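Local coordinates for protein succinate dehydrogenase subunit A (Mycolicibacterium smegmatis MC2 51, PDB 6LUM) that probably oxidises succinate to fumarate as the FAD-binding subunit of a respiratory complex II, handing the electrons on to its partner subunit B, at residues D[101-105]-D[133-139]; D[468-472]-D[534-540]. One frame throughout, in Å; residues are numbered along the deposited sequence.

Contact 1 (D[101-105]-D[133-139])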
loop_
_atom_site.group_PDB
_atom_site.type_symbol
_atom_site.label_atom_id
_atom_site.label_comp_id
_atom_site.label_asym_id
_atom_site.label_seq_id
_atom_site.Cartn_x
_atom_site.Cartn_y
_atom_site.Cartn_z
ATOM N N GLY D 101 6.932 22.281 -1.710
ATOM C CA GLY D 101 6.000 22.412 -2.803
ATOM C C GLY D 101 5.641 23.846 -3.111
ATOM O O GLY D 101 4.617 24.096 -3.744
ATOM N N MET D 102 6.465 24.791 -2.698
ATOM C CA MET D 102 5.792 26.060 -2.923
ATOM C C MET D 102 6.133 26.622 -4.296
ATOM O O MET D 102 7.293 26.612 -4.696
ATOM C CB MET D 102 6.168 27.075 -1.854
ATOM C CG MET D 102 5.386 28.347 -1.962
ATOM S SD MET D 102 5.967 29.650 -0.912
ATOM C CE MET D 102 5.477 31.046 -1.896
ATOM N N PRO D 103 5.155 27.121 -5.032
ATOM C CA PRO D 103 5.412 27.634 -6.384
ATOM C C PRO D 103 5.993 29.042 -6.445
ATOM O O PRO D 103 5.321 30.020 -6.730
ATOM C CB PRO D 103 4.022 27.587 -7.018
ATOM C CG PRO D 103 3.124 27.790 -5.906
ATOM C CD PRO D 103 3.714 27.054 -4.758
ATOM N N PHE D 104 7.290 29.152 -6.190
ATOM C CA PHE D 104 7.956 30.429 -6.376
ATOM C C PHE D 104 8.053 30.759 -7.860
ATOM O O PHE D 104 7.947 29.890 -8.721
ATOM C CB PHE D 104 9.353 30.404 -5.772
ATOM C CG PHE D 104 9.371 30.393 -4.280
ATOM C CD1 PHE D 104 9.249 31.559 -3.567
ATOM C CD2 PHE D 104 9.533 29.218 -3.588
ATOM C CE1 PHE D 104 9.276 31.548 -2.201
ATOM C CE2 PHE D 104 9.563 29.208 -2.221
ATOM C CZ PHE D 104 9.435 30.373 -1.531
ATOM N N ASN D 105 8.250 32.037 -8.155
ATOM C CA ASN D 105 8.532 32.447 -9.519
ATOM C C ASN D 105 9.979 32.141 -9.854
ATOM O O ASN D 105 10.878 32.389 -9.050
ATOM C CB ASN D 105 8.268 33.932 -9.710
ATOM C CG ASN D 105 6.822 34.233 -9.955
ATOM O OD1 ASN D 105 6.243 35.098 -9.314
ATOM N ND2 ASN D 105 6.223 33.517 -10.884
ATOM N N CYS D 133 12.055 37.049 -2.274
ATOM C CA CYS D 133 11.413 36.014 -3.058
ATOM C C CYS D 133 9.915 36.289 -3.137
ATOM O O CYS D 133 9.363 37.088 -2.381
ATOM C CB CYS D 133 11.649 34.647 -2.431
ATOM S SG CYS D 133 13.362 34.192 -2.282
ATOM N N TYR D 134 9.248 35.606 -4.054
ATOM C CA TYR D 134 7.813 35.789 -4.208
ATOM C C TYR D 134 7.281 34.644 -5.047
ATOM O O TYR D 134 8.040 33.877 -5.642
ATOM C CB TYR D 134 7.470 37.143 -4.833
ATOM C CG TYR D 134 7.989 37.356 -6.231
ATOM C CD1 TYR D 134 9.343 37.447 -6.485
ATOM C CD2 TYR D 134 7.121 37.488 -7.296
ATOM C CE1 TYR D 134 9.815 37.643 -7.759
ATOM C CE2 TYR D 134 7.585 37.690 -8.573
ATOM C CZ TYR D 134 8.931 37.765 -8.798
ATOM O OH TYR D 134 9.394 37.965 -10.074
ATOM N N ALA D 135 5.961 34.522 -5.063
ATOM C CA ALA D 135 5.265 33.531 -5.866
ATOM C C ALA D 135 4.397 34.153 -6.937
ATOM O O ALA D 135 4.313 33.629 -8.045
ATOM C CB ALA D 135 4.399 32.641 -4.975
ATOM N N ALA D 136 3.735 35.249 -6.613
ATOM C CA ALA D 136 2.868 35.964 -7.529
ATOM C C ALA D 136 2.502 37.260 -6.840
ATOM O O ALA D 136 3.220 37.715 -5.949
ATOM C CB ALA D 136 1.629 35.155 -7.890
ATOM N N ASP D 137 1.415 37.882 -7.263
ATOM C CA ASP D 137 0.780 38.875 -6.411
ATOM C C ASP D 137 0.211 38.249 -5.138
ATOM O O ASP D 137 -0.444 38.937 -4.356
ATOM C CB ASP D 137 -0.328 39.593 -7.173
ATOM C CG ASP D 137 -0.633 40.951 -6.599
ATOM O OD1 ASP D 137 0.327 41.664 -6.234
ATOM O OD2 ASP D 137 -1.825 41.308 -6.509
ATOM N N ARG D 138 0.428 36.944 -4.921
ATOM C CA ARG D 138 -0.136 36.223 -3.781
ATOM C C ARG D 138 0.943 35.339 -3.151
ATOM O O ARG D 138 1.069 34.157 -3.440
ATOM C CB ARG D 138 -1.332 35.398 -4.220
ATOM C CG ARG D 138 -1.009 34.477 -5.368
ATOM C CD ARG D 138 -2.204 33.934 -6.078
ATOM N NE ARG D 138 -1.767 33.263 -7.291
ATOM C CZ ARG D 138 -1.560 33.873 -8.449
ATOM N NH1 ARG D 138 -1.769 35.176 -8.559
ATOM N NH2 ARG D 138 -1.150 33.178 -9.496
ATOM N N THR D 139 1.715 35.893 -2.229
ATOM C CA THR D 139 2.741 35.069 -1.607
ATOM C C THR D 139 2.258 34.394 -0.334
ATOM O O THR D 139 2.518 33.203 -0.128
ATOM C CB THR D 139 3.973 35.904 -1.300
ATOM O OG1 THR D 139 4.253 36.755 -2.412
ATOM C CG2 THR D 139 5.150 35.008 -1.051
#
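Phe104 and Asn105 lie against the loop 133-139, and the Tyr134 carbonyl serves both of them. Asn105 N gives Tyr134 O a hydrogen bond of 3.1 Å, nearly straight at 169°, while the edge of the Phe104 ring reaches the same oxygen near the ring plane, CD1 to O 3.3 Å. The buried side is apolar. Here the extended Met102 chain, with CG anti to the backbone N (chi1 -174°), carries CE to Ala135 CB at 3.6 Å and to Thr139 CG2 at 4.1 Å. The same methyl also lies over one face of the Phe104 ring, whose CE1 is 3.9 Å from Cys133 CB. Toward the partly exposed side, Asn105 CB sits over a face of the Tyr134 ring, 4.2 Å from its centroid. That ring is held by a hydrogen bond from OH to Asp113 and a cation-pi contact with Arg115. Arg165 of subunit B bonds to Phe104 O, placing the contact at the subunit boundary. Within the flavoprotein it joins the loop following helix 80-100, which Phe104 packs against, to the loop leading into helix 139-153, where Met102 meets Met142, Ile143 and Thr146.

Contact 2 (D[468-472]-D[534-540])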
loop_
_atom_site.group_PDB
_atom_site.type_symbol
_atom_site.label_atom_id
_atom_site.label_comp_id
_atom_site.label_asym_id
_atom_site.label_seq_id
_atom_site.Cartn_x
_atom_site.Cartn_y
_atom_site.Cartn_z
ATOM N N VAL D 468 -1.203 57.540 14.901
ATOM C CA VAL D 468 0.117 57.876 14.375
ATOM C C VAL D 468 0.839 58.926 15.210
ATOM O O VAL D 468 2.037 58.792 15.479
ATOM C CB VAL D 468 0.006 58.333 12.915
ATOM C CG1 VAL D 468 1.307 58.920 12.455
ATOM C CG2 VAL D 468 -0.374 57.170 12.036
ATOM N N PHE D 469 0.132 59.963 15.647
ATOM C CA PHE D 469 0.710 60.983 16.513
ATOM C C PHE D 469 0.015 60.961 17.864
ATOM O O PHE D 469 -1.215 61.028 17.934
ATOM C CB PHE D 469 0.606 62.371 15.885
ATOM C CG PHE D 469 1.800 62.747 15.060
ATOM C CD1 PHE D 469 1.681 62.953 13.701
ATOM C CD2 PHE D 469 3.045 62.879 15.644
ATOM C CE1 PHE D 469 2.780 63.291 12.943
ATOM C CE2 PHE D 469 4.146 63.218 14.890
ATOM C CZ PHE D 469 4.013 63.426 13.540
ATOM N N ARG D 470 0.802 60.887 18.931
ATOM C CA ARG D 470 0.285 60.764 20.283
ATOM C C ARG D 470 0.768 61.932 21.119
ATOM O O ARG D 470 1.835 62.488 20.862
ATOM C CB ARG D 470 0.721 59.448 20.922
ATOM C CG ARG D 470 0.447 58.260 20.051
ATOM C CD ARG D 470 1.171 57.043 20.511
ATOM N NE ARG D 470 1.377 56.122 19.411
ATOM C CZ ARG D 470 1.291 54.807 19.521
ATOM N NH1 ARG D 470 0.993 54.260 20.681
ATOM N NH2 ARG D 470 1.492 54.036 18.470
ATOM N N THR D 471 -0.029 62.315 22.104
ATOM C CA THR D 471 0.304 63.393 23.016
ATOM C C THR D 471 -0.117 62.964 24.416
ATOM O O THR D 471 -0.858 61.993 24.590
ATOM C CB THR D 471 -0.384 64.694 22.586
ATOM O OG1 THR D 471 -0.205 64.875 21.179
ATOM C CG2 THR D 471 0.216 65.890 23.289
ATOM N N GLU D 472 0.346 63.687 25.432
ATOM C CA GLU D 472 -0.044 63.329 26.788
ATOM C C GLU D 472 -1.528 63.567 27.017
ATOM O O GLU D 472 -2.209 62.728 27.614
ATOM C CB GLU D 472 0.783 64.106 27.804
ATOM C CG GLU D 472 0.476 63.711 29.233
ATOM C CD GLU D 472 1.675 63.823 30.142
ATOM O OE1 GLU D 472 2.814 63.732 29.643
ATOM O OE2 GLU D 472 1.479 63.995 31.362
ATOM N N GLY D 534 7.688 53.115 15.445
ATOM C CA GLY D 534 6.269 53.324 15.229
ATOM C C GLY D 534 5.615 54.241 16.237
ATOM O O GLY D 534 4.567 54.820 15.943
ATOM N N HIS D 535 6.209 54.391 17.414
ATOM C CA HIS D 535 5.647 55.217 18.473
ATOM C C HIS D 535 6.227 56.618 18.363
ATOM O O HIS D 535 7.394 56.839 18.683
ATOM C CB HIS D 535 5.944 54.598 19.833
ATOM C CG HIS D 535 5.726 55.524 20.982
ATOM N ND1 HIS D 535 6.724 56.316 21.494
ATOM C CD2 HIS D 535 4.627 55.778 21.724
ATOM C CE1 HIS D 535 6.249 57.028 22.497
ATOM N NE2 HIS D 535 4.977 56.721 22.657
ATOM N N ALA D 536 5.418 57.564 17.910
ATOM C CA ALA D 536 5.814 58.959 17.826
ATOM C C ALA D 536 5.010 59.776 18.820
ATOM O O ALA D 536 3.830 59.509 19.040
ATOM C CB ALA D 536 5.599 59.508 16.419
ATOM N N ARG D 537 5.649 60.774 19.417
ATOM C CA ARG D 537 4.985 61.633 20.387
ATOM C C ARG D 537 5.343 63.077 20.092
ATOM O O ARG D 537 6.522 63.432 20.067
ATOM C CB ARG D 537 5.376 61.261 21.816
ATOM C CG ARG D 537 4.647 60.047 22.319
ATOM C CD ARG D 537 4.671 59.951 23.816
ATOM N NE ARG D 537 4.285 61.196 24.455
ATOM C CZ ARG D 537 3.947 61.290 25.732
ATOM N NH1 ARG D 537 3.613 62.458 26.245
ATOM N NH2 ARG D 537 3.946 60.214 26.495
ATOM N N GLU D 538 4.321 63.904 19.869
ATOM C CA GLU D 538 4.541 65.323 19.632
ATOM C C GLU D 538 5.076 66.038 20.860
ATOM O O GLU D 538 5.599 67.149 20.736
ATOM C CB GLU D 538 3.244 65.992 19.190
ATOM C CG GLU D 538 2.572 65.334 18.013
ATOM C CD GLU D 538 1.277 66.019 17.639
ATOM O OE1 GLU D 538 0.204 65.535 18.055
ATOM O OE2 GLU D 538 1.329 67.048 16.934
ATOM N N ASP D 539 4.949 65.438 22.041
ATOM C CA ASP D 539 5.431 66.094 23.247
ATOM C C ASP D 539 6.942 65.958 23.398
ATOM O O ASP D 539 7.595 66.868 23.920
ATOM C CB ASP D 539 4.714 65.522 24.465
ATOM C CG ASP D 539 4.618 66.514 25.599
ATOM O OD1 ASP D 539 5.300 67.558 25.537
ATOM O OD2 ASP D 539 3.849 66.260 26.547
ATOM N N TYR D 540 7.513 64.843 22.949
ATOM C CA TYR D 540 8.949 64.586 23.055
ATOM C C TYR D 540 9.436 64.002 21.742
ATOM O O TYR D 540 9.613 62.786 21.609
ATOM C CB TYR D 540 9.252 63.647 24.221
ATOM C CG TYR D 540 8.609 64.077 25.510
ATOM C CD1 TYR D 540 9.072 65.182 26.200
ATOM C CD2 TYR D 540 7.539 63.382 26.034
ATOM C CE1 TYR D 540 8.489 65.579 27.376
ATOM C CE2 TYR D 540 6.949 63.771 27.210
ATOM C CZ TYR D 540 7.426 64.872 27.877
ATOM O OH TYR D 540 6.838 65.268 29.052
#
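Arg470 sets CG beside its own backbone N (chi1 -50°) and runs extended from CG to NE, which brings its side chain across His535, whereas Arg537 bends at chi3 (49°) and swings its guanidinium round to Glu472. In the first pair one face of the Arg470 guanidinium receives the ring carbon His535 CD2, 4.1 Å from CZ, with the two planes 65° apart, so the groups are steeply inclined and not stacked. His535 NE2 turns to a different partner, a weak hydrogen bond with Ala525 O.

In the second pair Glu472 OE1 lies at the edge of the Arg537 guanidinium and in its plane, 3.7 Å from NH1, as a long salt bridge. The same NH1 has a second long ionic partner in Asp539 OD2 at 3.8 Å. NH1 thus faces both carboxylates and probably offsets part of the repulsion between Glu472 OE1 and Asp539 OD2.

The backbones run parallel and meet in a single beta bridge, Arg470 with Arg537. Glu538 N bonds to Arg470 O at 3.0 Å, and Arg470 N returns a weak bond to Ala536 O at 3.3 Å. The bridge ties the link between helices 451-465 and 472-488, in the C-terminal region of the fumarate reductase flavoprotein family, to the loop beyond helix 503-527.

Beside it Glu538 crosses Phe469 at about a right angle, its CG 3.4 Å from ring atom CD2, while Ala536 CB approaches CE2 of that ring more distantly. Phe469 also packs on Val295 and Leu296 of helix 287-299. Thr471 occupies the N-cap position of helix 472-488 without a capping bond from its side chain; its carbonyl accepts a hydrogen bond from Thr474 OG1.

How the contacts relate
Contact 1 and contact 2 follow one another along the chain and do not touch: their centres are 38 Å apart and their nearest atoms about 24 Å. The first belongs to the FAD-binding part of the subunit, and the side chain of Thr139 comes to about 7 Å from the bound flavin-adenine dinucleotide. It also borders subunit B, which probably receives the electrons from the flavin. Contact 2 lies in the C-terminal family region, and no other protein chain reaches its two segments. Contact 1 therefore combines proximity to the cofactor with a subunit interface, while contact 2 joins loops within the flavoprotein itself.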